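Local coordinates for protein ribonucleoside-diphosphate reductase, alpha chain (Actinobacillus ureae ATCC 25976, PDB 6DQX) that probably reduces ribonucleoside diphosphates to deoxyribonucleotides as the catalytic subunit of a class Id ribonucleotide reductase, at residues Arg43-Glu48 against Ile91-Gly96; Ile117-Ala122 against Leu333-Arg338; Asp260-Lys265 against Met279-Asn284. One frame throughout, in Å; residues are numbered along the deposited sequence.

Contact 1: Arg43-Glu48 against Ile91-Gly96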
loop_
_atom_site.group_PDB
_atom_site.type_symbol
_atom_site.label_atom_id
_atom_site.label_comp_id
_atom_site.label_asym_id
_atom_site.label_seq_id
_atom_site.Cartn_x
_atom_site.Cartn_y
_atom_site.Cartn_z
ATOM N N ARG A 43 -26.271 0.966 -18.847
ATOM C CA ARG A 43 -25.568 -0.106 -18.171
ATOM C C ARG A 43 -24.254 0.319 -17.548
ATOM O O ARG A 43 -23.840 -0.271 -16.560
ATOM C CB ARG A 43 -25.334 -1.268 -19.129
ATOM C CG ARG A 43 -26.630 -1.946 -19.485
ATOM C CD ARG A 43 -26.452 -2.958 -20.578
ATOM N NE ARG A 43 -27.628 -3.816 -20.652
ATOM C CZ ARG A 43 -27.718 -4.916 -21.395
ATOM N NH1 ARG A 43 -26.699 -5.316 -22.157
ATOM N NH2 ARG A 43 -28.842 -5.627 -21.373
ATOM N N GLY A 44 -23.609 1.332 -18.125
ATOM C CA GLY A 44 -22.291 1.784 -17.681
ATOM C C GLY A 44 -22.266 3.025 -16.797
ATOM O O GLY A 44 -21.628 3.019 -15.742
ATOM N N TYR A 45 -22.929 4.094 -17.236
ATOM C CA TYR A 45 -22.658 5.449 -16.703
ATOM C C TYR A 45 -23.790 6.144 -15.987
ATOM O O TYR A 45 -23.520 6.963 -15.107
ATOM C CB TYR A 45 -22.185 6.402 -17.817
ATOM C CG TYR A 45 -21.053 5.903 -18.692
ATOM C CD1 TYR A 45 -20.103 4.987 -18.227
ATOM C CD2 TYR A 45 -20.905 6.387 -19.984
ATOM C CE1 TYR A 45 -19.081 4.531 -19.049
ATOM C CE2 TYR A 45 -19.869 5.950 -20.802
ATOM C CZ TYR A 45 -18.973 5.017 -20.333
ATOM O OH TYR A 45 -17.960 4.566 -21.139
ATOM N N LEU A 46 -25.037 5.859 -16.353
ATOM C CA LEU A 46 -26.177 6.616 -15.835
ATOM C C LEU A 46 -26.692 5.984 -14.558
ATOM O O LEU A 46 -26.751 4.754 -14.456
ATOM C CB LEU A 46 -27.317 6.633 -16.851
ATOM C CG LEU A 46 -26.979 7.285 -18.195
ATOM C CD1 LEU A 46 -28.132 7.095 -19.153
ATOM C CD2 LEU A 46 -26.667 8.763 -18.004
ATOM N N LEU A 47 -27.069 6.821 -13.606
ATOM C CA LEU A 47 -27.759 6.345 -12.408
ATOM C C LEU A 47 -29.138 5.813 -12.791
ATOM O O LEU A 47 -29.787 6.348 -13.695
ATOM C CB LEU A 47 -27.867 7.459 -11.366
ATOM C CG LEU A 47 -26.545 7.691 -10.613
ATOM C CD1 LEU A 47 -26.543 9.046 -9.933
ATOM C CD2 LEU A 47 -26.274 6.584 -9.597
ATOM N N GLU A 48 -29.565 4.735 -12.122
ATOM C CA GLU A 48 -30.901 4.179 -12.308
ATOM C C GLU A 48 -31.900 5.323 -12.238
ATOM O O GLU A 48 -31.803 6.190 -11.368
ATOM C CB GLU A 48 -31.198 3.114 -11.234
ATOM C CG GLU A 48 -32.655 2.660 -11.150
ATOM C CD GLU A 48 -32.831 1.450 -10.244
ATOM O OE1 GLU A 48 -32.457 0.331 -10.665
ATOM O OE2 GLU A 48 -33.340 1.613 -9.114
ATOM N N ILE A 91 -16.978 12.293 -17.008
ATOM C CA ILE A 91 -17.929 13.395 -17.129
ATOM C C ILE A 91 -19.371 12.857 -17.194
ATOM O O ILE A 91 -20.254 13.333 -16.460
ATOM C CB ILE A 91 -17.565 14.286 -18.355
ATOM C CG1 ILE A 91 -16.280 15.064 -18.022
ATOM C CG2 ILE A 91 -18.720 15.214 -18.722
ATOM C CD1 ILE A 91 -15.546 15.693 -19.201
ATOM N N TRP A 92 -19.599 11.866 -18.044
ATOM C CA TRP A 92 -20.920 11.198 -18.134
ATOM C C TRP A 92 -21.320 10.690 -16.759
ATOM O O TRP A 92 -22.476 10.847 -16.335
ATOM C CB TRP A 92 -20.902 10.002 -19.084
ATOM C CG TRP A 92 -21.229 10.300 -20.497
ATOM C CD1 TRP A 92 -20.345 10.358 -21.550
ATOM C CD2 TRP A 92 -22.523 10.568 -21.044
ATOM N NE1 TRP A 92 -21.017 10.663 -22.714
ATOM C CE2 TRP A 92 -22.351 10.794 -22.433
ATOM C CE3 TRP A 92 -23.809 10.648 -20.500
ATOM C CZ2 TRP A 92 -23.417 11.092 -23.280
ATOM C CZ3 TRP A 92 -24.874 10.928 -21.348
ATOM C CH2 TRP A 92 -24.671 11.154 -22.722
ATOM N N SER A 93 -20.362 10.082 -16.066
ATOM C CA SER A 93 -20.669 9.438 -14.765
ATOM C C SER A 93 -20.916 10.417 -13.623
ATOM O O SER A 93 -21.853 10.209 -12.817
ATOM C CB SER A 93 -19.584 8.437 -14.381
ATOM O OG SER A 93 -19.553 7.368 -15.307
ATOM N N ASN A 94 -20.086 11.463 -13.538
ATOM C CA ASN A 94 -19.931 12.250 -12.324
ATOM C C ASN A 94 -20.140 13.744 -12.438
ATOM O O ASN A 94 -20.301 14.393 -11.414
ATOM C CB ASN A 94 -18.518 12.004 -11.729
ATOM C CG ASN A 94 -18.179 10.516 -11.582
ATOM O OD1 ASN A 94 -17.043 10.107 -11.828
ATOM N ND2 ASN A 94 -19.179 9.695 -11.191
ATOM N N PHE A 95 -20.072 14.335 -13.638
ATOM C CA PHE A 95 -20.150 15.801 -13.732
ATOM C C PHE A 95 -21.464 16.363 -13.188
ATOM O O PHE A 95 -22.542 15.899 -13.562
ATOM C CB PHE A 95 -19.935 16.283 -15.184
ATOM C CG PHE A 95 -19.981 17.782 -15.334
ATOM C CD1 PHE A 95 -19.002 18.576 -14.771
ATOM C CD2 PHE A 95 -21.016 18.406 -16.024
ATOM C CE1 PHE A 95 -19.044 19.966 -14.892
ATOM C CE2 PHE A 95 -21.071 19.796 -16.140
ATOM C CZ PHE A 95 -20.078 20.569 -15.606
ATOM N N GLY A 96 -21.373 17.380 -12.329
ATOM C CA GLY A 96 -22.543 17.964 -11.700
ATOM C C GLY A 96 -23.184 17.124 -10.592
ATOM O O GLY A 96 -24.175 17.547 -10.017
HETATM O O HOH W 1 -24.410 9.614 -14.360
#
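Within the helical N-terminal part of the subunit, Y45 and L46, at the C-terminal end of helix 35-44 and the chain just after it, lie against W92 and S93 at the close of helix 89-94. The backbones come near each other here, with the CA atoms of Y45 and S93 4.9 Å apart. Y45 carries most of the contact. Its ring atom CD2 rests 3.7 Å from W92 CB, and its CB is 3.8 Å from S93 OG. CG of Y45 stands anti to its own carbonyl carbon (chi1 -50°), which brings CB and the CD2 edge of the ring up to W92 and S93. The phenol and the five-membered ring of the indole meet obliquely, planes 31° apart and centroids 5.7 Å apart. Further along the segment, the branch CD2 of L46 reaches the six-membered side of the indole, 4.2 Å from W92 CE3, so W92 touches both Y45 and L46.

No direct hydrogen bond joins the two segments. A water lies between their backbones instead, within hydrogen-bonding distance of Y45 O (2.9 Å) and W92 O (3.0 Å), although it cannot serve all its neighbouring acceptors at once. S93 OG is bonded to S89 O in the previous turn of its own helix, while R55 of helix 52-67 binds W92 O. Y45 also packs on S419 and I423 of helix 418-423. The joint thus combines apolar side-chain contacts with a single shared water; with S93 OG bonded to S89 O, its approach to Y45 CB is a van der Waals contact.

Contact 2: Ile117-Ala122 against Leu333-Arg338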
loop_
_atom_site.group_PDB
_atom_site.type_symbol
_atom_site.label_atom_id
_atom_site.label_comp_id
_atom_site.label_asym_id
_atom_site.label_seq_id
_atom_site.Cartn_x
_atom_site.Cartn_y
_atom_site.Cartn_z
ATOM N N ILE A 117 6.902 7.799 -1.070
ATOM C CA ILE A 117 6.308 6.561 -1.569
ATOM C C ILE A 117 4.928 6.329 -0.946
ATOM O O ILE A 117 3.997 5.956 -1.659
ATOM C CB ILE A 117 7.277 5.359 -1.416
ATOM C CG1 ILE A 117 8.470 5.542 -2.367
ATOM C CG2 ILE A 117 6.612 4.022 -1.692
ATOM C CD1 ILE A 117 9.699 4.772 -1.940
ATOM N N MET A 118 4.767 6.562 0.368
ATOM C CA MET A 118 3.441 6.406 0.973
ATOM C C MET A 118 2.421 7.458 0.530
ATOM O O MET A 118 1.224 7.147 0.390
ATOM C CB MET A 118 3.510 6.373 2.507
ATOM C CG MET A 118 4.259 5.187 3.089
ATOM S SD MET A 118 3.900 3.572 2.372
ATOM C CE MET A 118 5.338 3.317 1.444
ATOM N N VAL A 119 2.873 8.681 0.299
ATOM C CA VAL A 119 1.996 9.727 -0.250
ATOM C C VAL A 119 1.390 9.258 -1.588
ATOM O O VAL A 119 0.176 9.299 -1.776
ATOM C CB VAL A 119 2.732 11.066 -0.447
ATOM C CG1 VAL A 119 1.919 12.024 -1.312
ATOM C CG2 VAL A 119 3.062 11.718 0.902
ATOM N N THR A 120 2.248 8.748 -2.457
ATOM C CA THR A 120 1.822 8.243 -3.765
ATOM C C THR A 120 0.934 7.002 -3.639
ATOM O O THR A 120 -0.063 6.891 -4.330
ATOM C CB THR A 120 3.026 7.969 -4.683
ATOM O OG1 THR A 120 3.881 9.104 -4.672
ATOM C CG2 THR A 120 2.563 7.660 -6.131
ATOM N N THR A 121 1.261 6.105 -2.699
ATOM C CA THR A 121 0.445 4.929 -2.440
ATOM C C THR A 121 -1.001 5.299 -2.076
ATOM O O THR A 121 -1.956 4.727 -2.616
ATOM C CB THR A 121 1.100 4.037 -1.328
ATOM O OG1 THR A 121 2.399 3.639 -1.765
ATOM C CG2 THR A 121 0.323 2.802 -1.070
ATOM N N ALA A 122 -1.154 6.268 -1.175
ATOM C CA ALA A 122 -2.468 6.699 -0.754
ATOM C C ALA A 122 -3.208 7.412 -1.907
ATOM O O ALA A 122 -4.406 7.230 -2.040
ATOM C CB ALA A 122 -2.366 7.597 0.479
ATOM N N LEU A 333 -5.548 13.905 -1.922
ATOM C CA LEU A 333 -5.506 14.485 -3.271
ATOM C C LEU A 333 -4.945 15.927 -3.307
ATOM O O LEU A 333 -5.097 16.636 -4.330
ATOM C CB LEU A 333 -6.902 14.427 -3.854
ATOM C CG LEU A 333 -7.546 13.031 -3.953
ATOM C CD1 LEU A 333 -8.774 13.109 -4.837
ATOM C CD2 LEU A 333 -6.591 11.960 -4.452
ATOM N N ASP A 334 -4.241 16.345 -2.254
ATOM C CA ASP A 334 -3.744 17.741 -2.172
ATOM C C ASP A 334 -2.789 18.108 -3.319
ATOM O O ASP A 334 -2.784 19.257 -3.759
ATOM C CB ASP A 334 -3.089 18.082 -0.822
ATOM C CG ASP A 334 -1.986 17.123 -0.435
ATOM O OD1 ASP A 334 -2.224 15.886 -0.468
ATOM O OD2 ASP A 334 -0.885 17.595 -0.058
ATOM N N ARG A 335 -2.005 17.146 -3.807
ATOM C CA ARG A 335 -1.023 17.449 -4.863
ATOM C C ARG A 335 -1.733 17.687 -6.186
ATOM O O ARG A 335 -1.276 18.518 -6.972
ATOM C CB ARG A 335 0.025 16.344 -5.022
ATOM C CG ARG A 335 0.899 16.167 -3.787
ATOM C CD ARG A 335 2.227 15.534 -4.091
ATOM N NE ARG A 335 2.063 14.138 -4.480
ATOM C CZ ARG A 335 3.054 13.265 -4.637
ATOM N NH1 ARG A 335 4.315 13.630 -4.501
ATOM N NH2 ARG A 335 2.777 12.014 -4.988
ATOM N N ALA A 336 -2.812 16.941 -6.427
ATOM C CA ALA A 336 -3.627 17.095 -7.640
ATOM C C ALA A 336 -4.479 18.362 -7.560
ATOM O O ALA A 336 -4.655 19.077 -8.553
ATOM C CB ALA A 336 -4.500 15.897 -7.852
ATOM N N HIS A 337 -5.028 18.626 -6.383
ATOM C CA HIS A 337 -5.779 19.880 -6.172
ATOM C C HIS A 337 -4.912 21.085 -6.495
ATOM O O HIS A 337 -5.371 22.007 -7.224
ATOM C CB HIS A 337 -6.290 19.954 -4.735
ATOM C CG HIS A 337 -6.929 21.258 -4.392
ATOM N ND1 HIS A 337 -8.227 21.540 -4.713
ATOM C CD2 HIS A 337 -6.435 22.368 -3.808
ATOM C CE1 HIS A 337 -8.518 22.768 -4.323
ATOM N NE2 HIS A 337 -7.452 23.287 -3.762
ATOM N N ARG A 338 -3.668 21.070 -5.999
ATOM C CA ARG A 338 -2.695 22.119 -6.245
ATOM C C ARG A 338 -2.421 22.252 -7.755
ATOM O O ARG A 338 -2.488 23.353 -8.324
ATOM C CB ARG A 338 -1.390 21.847 -5.499
ATOM C CG ARG A 338 -0.323 22.895 -5.746
ATOM C CD ARG A 338 0.858 22.704 -4.831
ATOM N NE ARG A 338 1.986 23.528 -5.236
ATOM C CZ ARG A 338 2.125 24.837 -4.997
ATOM N NH1 ARG A 338 1.203 25.541 -4.365
ATOM N NH2 ARG A 338 3.216 25.447 -5.418
#
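The one direct hydrogen bond between 117-122 and 333-338 runs from R335 NH2 to T120 OG1, 3.1 Å long. It is bent, with an angle of 137° at the hydrogen, and the hydroxyl oxygen sits near the edge of the guanidinium but 18° out of its plane. T120 OG1 is also bonded to E116 O, one turn back along its own helix, which helps to fix the rotation of the hydroxyl group.

Apolar contact comes from V119, whose CG1 lies over one face of the same guanidinium, 3.7 Å from R335 CZ and displaced toward the rim. V119 thus meets the guanidinium over a face and T120 at its edge. The arginine gets there by a bend in the middle of its chain, at chi3 (-69°), after leaving its helix toward the 117-122 segment.

Helix 114-130 follows strand 105-109 and leads to the parallel strand 134-137, a beta-alpha-beta unit of the ribonucleotide reductase barrel. T121 and A122 pack on T121 and M118 of the second subunit, and V119 on its F332, so the helix also serves the dimer interface.

Charge pairing lies just beyond the 117-122 segment, on the same helix: R335 NH2 forms a salt bridge with E123, one helical turn after V119, and this carboxylate probably balances the buried positive charge. The other terminal nitrogen of the arginine, NH1, turns to the main chain and probably bonds to N284 O.

Contact 3: Asp260-Lys265 against Met279-Asn284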
loop_
_atom_site.group_PDB
_atom_site.type_symbol
_atom_site.label_atom_id
_atom_site.label_comp_id
_atom_site.label_asym_id
_atom_site.label_seq_id
_atom_site.Cartn_x
_atom_site.Cartn_y
_atom_site.Cartn_z
ATOM N N ASP A 260 5.937 26.965 -23.842
ATOM C CA ASP A 260 6.966 27.858 -23.297
ATOM C C ASP A 260 6.901 28.022 -21.776
ATOM O O ASP A 260 7.956 28.061 -21.109
ATOM C CB ASP A 260 6.906 29.236 -23.950
ATOM C CG ASP A 260 7.379 29.241 -25.406
ATOM O OD1 ASP A 260 7.843 28.216 -25.946
ATOM O OD2 ASP A 260 7.224 30.304 -26.032
ATOM N N VAL A 261 5.693 28.122 -21.225
ATOM C CA VAL A 261 5.544 28.329 -19.770
ATOM C C VAL A 261 6.254 27.248 -18.963
ATOM O O VAL A 261 6.867 27.558 -17.934
ATOM C CB VAL A 261 4.073 28.457 -19.320
ATOM C CG1 VAL A 261 3.291 27.181 -19.605
ATOM C CG2 VAL A 261 3.984 28.826 -17.840
ATOM N N TYR A 262 6.212 25.989 -19.422
ATOM C CA TYR A 262 6.866 24.928 -18.674
ATOM C C TYR A 262 8.375 24.949 -18.862
ATOM O O TYR A 262 9.112 24.651 -17.937
ATOM C CB TYR A 262 6.296 23.563 -19.043
ATOM C CG TYR A 262 4.856 23.312 -18.575
ATOM C CD1 TYR A 262 4.278 24.035 -17.521
ATOM C CD2 TYR A 262 4.104 22.300 -19.155
ATOM C CE1 TYR A 262 2.984 23.769 -17.082
ATOM C CE2 TYR A 262 2.801 22.023 -18.726
ATOM C CZ TYR A 262 2.254 22.754 -17.678
ATOM O OH TYR A 262 1.001 22.468 -17.199
ATOM N N LYS A 263 8.830 25.340 -20.045
ATOM C CA LYS A 263 10.246 25.541 -20.292
ATOM C C LYS A 263 10.795 26.682 -19.450
ATOM O O LYS A 263 11.891 26.578 -18.876
ATOM C CB LYS A 263 10.493 25.819 -21.782
ATOM C CG LYS A 263 10.243 24.610 -22.659
ATOM C CD LYS A 263 10.478 24.944 -24.117
ATOM C CE LYS A 263 10.288 23.695 -24.946
ATOM N NZ LYS A 263 10.473 24.026 -26.373
ATOM N N ASP A 264 10.032 27.766 -19.378
ATOM C CA ASP A 264 10.423 28.986 -18.657
ATOM C C ASP A 264 10.621 28.735 -17.158
ATOM O O ASP A 264 11.394 29.448 -16.493
ATOM C CB ASP A 264 9.337 30.060 -18.785
ATOM C CG ASP A 264 9.226 30.664 -20.204
ATOM O OD1 ASP A 264 10.130 30.511 -21.048
ATOM O OD2 ASP A 264 8.183 31.299 -20.462
ATOM N N LYS A 265 9.866 27.774 -16.632
ATOM C CA LYS A 265 9.799 27.495 -15.200
ATOM C C LYS A 265 10.383 26.124 -14.815
ATOM O O LYS A 265 10.199 25.667 -13.672
ATOM C CB LYS A 265 8.335 27.665 -14.766
ATOM C CG LYS A 265 7.888 29.134 -14.827
ATOM C CD LYS A 265 6.411 29.357 -14.597
ATOM C CE LYS A 265 6.090 30.857 -14.599
ATOM N NZ LYS A 265 4.747 31.174 -14.043
ATOM N N MET A 279 1.004 14.920 -21.411
ATOM C CA MET A 279 2.379 15.468 -21.354
ATOM C C MET A 279 2.382 16.643 -20.399
ATOM O O MET A 279 2.393 17.808 -20.821
ATOM C CB MET A 279 2.866 15.893 -22.757
ATOM C CG MET A 279 2.830 14.768 -23.780
ATOM S SD MET A 279 4.202 13.671 -23.519
ATOM C CE MET A 279 3.631 12.113 -24.176
ATOM N N LEU A 280 2.368 16.329 -19.095
ATOM C CA LEU A 280 2.249 17.360 -18.065
ATOM C C LEU A 280 3.291 17.096 -16.968
ATOM O O LEU A 280 3.725 15.949 -16.794
ATOM C CB LEU A 280 0.862 17.371 -17.446
ATOM C CG LEU A 280 -0.292 17.678 -18.396
ATOM C CD1 LEU A 280 -1.622 17.427 -17.701
ATOM C CD2 LEU A 280 -0.193 19.120 -18.883
ATOM N N PRO A 281 3.718 18.158 -16.278
ATOM C CA PRO A 281 4.776 18.036 -15.281
ATOM C C PRO A 281 4.213 17.569 -13.943
ATOM O O PRO A 281 3.143 18.032 -13.519
ATOM C CB PRO A 281 5.306 19.467 -15.160
ATOM C CG PRO A 281 4.148 20.339 -15.490
ATOM C CD PRO A 281 3.430 19.574 -16.581
ATOM N N SER A 282 4.929 16.654 -13.302
ATOM C CA SER A 282 4.616 16.233 -11.933
ATOM C C SER A 282 5.858 16.496 -11.088
ATOM O O SER A 282 6.960 16.632 -11.616
ATOM C CB SER A 282 4.189 14.771 -11.898
ATOM O OG SER A 282 5.122 13.957 -12.566
ATOM N N SER A 283 5.670 16.635 -9.771
ATOM C CA SER A 283 6.790 17.003 -8.891
ATOM C C SER A 283 6.475 16.548 -7.476
ATOM O O SER A 283 5.411 16.026 -7.215
ATOM C CB SER A 283 6.954 18.522 -8.867
ATOM O OG SER A 283 5.801 19.087 -8.304
ATOM N N ASN A 284 7.394 16.814 -6.554
ATOM C CA ASN A 284 7.165 16.576 -5.116
ATOM C C ASN A 284 5.865 17.202 -4.572
ATOM O O ASN A 284 5.223 16.608 -3.694
ATOM C CB ASN A 284 8.369 17.108 -4.291
ATOM C CG ASN A 284 9.626 16.269 -4.452
ATOM O OD1 ASN A 284 10.711 16.796 -4.752
ATOM N ND2 ASN A 284 9.501 14.960 -4.256
#
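One face of the Y262 ring is covered by the pyrrolidine of P281, whose CG stands 3.8 Å from the ring centroid and only 12° off the ring normal, a CH-pi contact over the middle of the phenol. The neighbouring CD is shifted toward the hydroxyl side of the ring and comes still nearer to an individual carbon, 3.3 Å from Y262 CE2 and 3.6 Å from CZ. The two side chains cross at about a right angle. At the edge of the phenol, near its plane, is the CD2 branch of L280, 3.9 Å from Y262 OH and 4.2 Å from CE2. Successive residues of the 279-284 loop thus meet the tyrosine on a face and at its rim.

Placement of the ring follows from chi1 of -69°, with CG anti to the carbonyl carbon; the phenol projects from the short helix 260-264 toward P281. No hydrogen bond crosses between the segments. The hydroxyl of Y262 instead bonds to T409 OG1, which secures the far end of the buried ring, while the ring of H343 meets the phenol with the planes at about 55°. P281 also touches H343, and F339 on the same helix, 334-343, borders both Y262 and L280.

L280 packs in addition on F288 and C290 of strand 288-296, so the apolar cluster spreads from the tyrosine to the sheet. The proline-tyrosine pair is a classic CH-pi contact, in which the polarised C-H groups of the pyrrolidine lie on the aromatic face. Here it fastens the irregular chain leading into strand 288-296 to helix 260-264, within the ribonucleotide reductase barrel domain.

From the N terminus, contact 1 comes first, closing a loop of 42 mostly helical residues between the end of helix 35-44 and the end of helix 89-94. It is complete before contact 2 opens in helix 114-130, and it stands apart, about 11 Å from contact 2 and 14 Å from contact 3 at the nearest atoms. Contact 2 spans 210 residues, returning at helix 334-343, and within this long excursion contact 3 closes a short loop of 13 residues ahead of strand 288-296. The latter two adjoin, touching through R335 and N284, which couples helix 334-343 to the strand's approach.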